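Putative metal binding protein RUMGNA_00854 (PDB 3U7Z) binds calcium ions and belongs to the DUF4430 family, its biological role not being established. Local coordinates at residues A[60-63]-A[64-67]. Residues are numbered along the deposited sequence; the frame is centred on the assembly and turned at random. Where two conformers were deposited one is given.
Sequences TADD and SKQQ
D62 and Q67 close the six-residue bend 62-67: the backbone N of Q67 donates to D62 O (3.1 Å), and that same carbonyl oxygen takes K65 N from the opposite face of its plane. One residue on, Q66 N bonds to D63 O at 3.0 Å. The side chain of Q67 runs extended beyond CG (chi2 177°) past the D62 carbonyl and N, and its OE1 accepts D62 N at 2.9 Å in a nearly straight bond, with the donor above the amide plane. With OE1 on D62 N and NE2 on E99 OE2, both ends of the amide are held, which fixes its rotation. The D62 carboxylate reaches S64 and K65. With CG anti to the backbone N (chi1 176°), OD1 receives the S64 hydroxyl on its syn side, OG to OD1 2.7 Å, and S64 N adds a weak bond. This link from OD1 to the N-H two residues on has the pattern of an Asx turn, at the start of the short 3-10 turn 63-64, in the connection from strand 59-60 of the small antiparallel sheet to strand 67-73 of the mixed sheet. With an alanine at D62, the S64 hydroxyl and N-H would probably lose the acceptor they share, leaving the start of the turn less firmly fixed. K65 crosses the carboxylate with its aliphatic chain, CG lying 3.3 Å from D62 OD2, while NZ stays 5.4 Å from OD2, too far for a salt bridge. A61 CB rests 3.7 Å from Q67 O, and both residues also pack on L97 of strand 92-99.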
loop_
_atom_site.group_PDB
_atom_site.type_symbol
_atom_site.label_atom_id
_atom_site.label_comp_id
_atom_site.label_asym_id
_atom_site.label_seq_id
_atom_site.Cartn_x
_atom_site.Cartn_y
_atom_site.Cartn_z
ATOM N N THR A 60 6.880 9.518 -4.966
ATOM C CA THR A 60 5.939 10.411 -4.337
ATOM C C THR A 60 4.905 10.823 -5.374
ATOM O O THR A 60 5.256 11.285 -6.481
ATOM C CB THR A 60 6.658 11.676 -3.773
ATOM O OG1 THR A 60 7.580 11.252 -2.754
ATOM C CG2 THR A 60 5.647 12.669 -3.143
ATOM N N ALA A 61 3.639 10.695 -5.017
ATOM C CA ALA A 61 2.536 11.127 -5.840
ATOM C C ALA A 61 2.583 12.652 -5.966
ATOM O O ALA A 61 2.705 13.364 -4.936
ATOM C CB ALA A 61 1.200 10.698 -5.248
ATOM N N ASP A 62 2.327 13.138 -7.178
ATOM C CA ASP A 62 2.227 14.583 -7.451
ATOM C C ASP A 62 0.765 14.995 -7.330
ATOM O O ASP A 62 -0.030 14.768 -8.230
ATOM C CB ASP A 62 2.814 14.929 -8.842
ATOM C CG ASP A 62 2.651 16.413 -9.215
ATOM O OD1 ASP A 62 2.202 17.232 -8.384
ATOM O OD2 ASP A 62 3.011 16.749 -10.357
ATOM N N ASP A 63 0.452 15.611 -6.192
ATOM C CA ASP A 63 -0.873 16.106 -5.850
ATOM C C ASP A 63 -1.416 17.059 -6.912
ATOM O O ASP A 63 -2.603 17.069 -7.257
ATOM C CB ASP A 63 -0.760 16.863 -4.521
ATOM C CG ASP A 63 -2.079 17.156 -3.942
ATOM O OD1 ASP A 63 -3.001 16.373 -4.269
ATOM O OD2 ASP A 63 -2.213 18.159 -3.210
ATOM N N SER A 64 -0.516 17.890 -7.417
ATOM C CA SER A 64 -0.903 18.890 -8.416
ATOM C C SER A 64 -1.338 18.294 -9.771
ATOM O O SER A 64 -1.957 18.991 -10.580
ATOM C CB SER A 64 0.232 19.900 -8.619
ATOM O OG SER A 64 1.147 19.418 -9.561
ATOM N N LYS A 65 -0.976 17.032 -10.020
ATOM C CA LYS A 65 -1.443 16.277 -11.201
ATOM C C LYS A 65 -2.482 15.237 -10.869
ATOM O O LYS A 65 -2.746 14.340 -11.667
ATOM C CB LYS A 65 -0.281 15.610 -11.918
ATOM C CG LYS A 65 0.600 16.633 -12.614
ATOM C CD LYS A 65 1.642 15.965 -13.475
ATOM C CE LYS A 65 2.386 16.983 -14.360
ATOM N NZ LYS A 65 1.590 17.677 -15.433
ATOM N N GLN A 66 -3.114 15.400 -9.725
ATOM C CA GLN A 66 -4.194 14.521 -9.307
ATOM C C GLN A 66 -3.710 13.080 -9.176
ATOM O O GLN A 66 -4.490 12.175 -9.387
ATOM C CB GLN A 66 -5.397 14.608 -10.273
ATOM C CG GLN A 66 -5.755 16.047 -10.720
ATOM C CD GLN A 66 -5.822 17.049 -9.579
ATOM O OE1 GLN A 66 -6.370 16.753 -8.514
ATOM N NE2 GLN A 66 -5.275 18.256 -9.797
ATOM N N GLN A 67 -2.449 12.889 -8.775
ATOM C CA GLN A 67 -1.937 11.538 -8.586
ATOM C C GLN A 67 -2.151 11.097 -7.154
ATOM O O GLN A 67 -2.119 11.916 -6.236
ATOM C CB GLN A 67 -0.465 11.485 -8.886
ATOM C CG GLN A 67 -0.117 11.799 -10.283
ATOM C CD GLN A 67 1.360 11.812 -10.560
ATOM O OE1 GLN A 67 2.200 11.690 -9.671
ATOM N NE2 GLN A 67 1.685 12.004 -11.835
#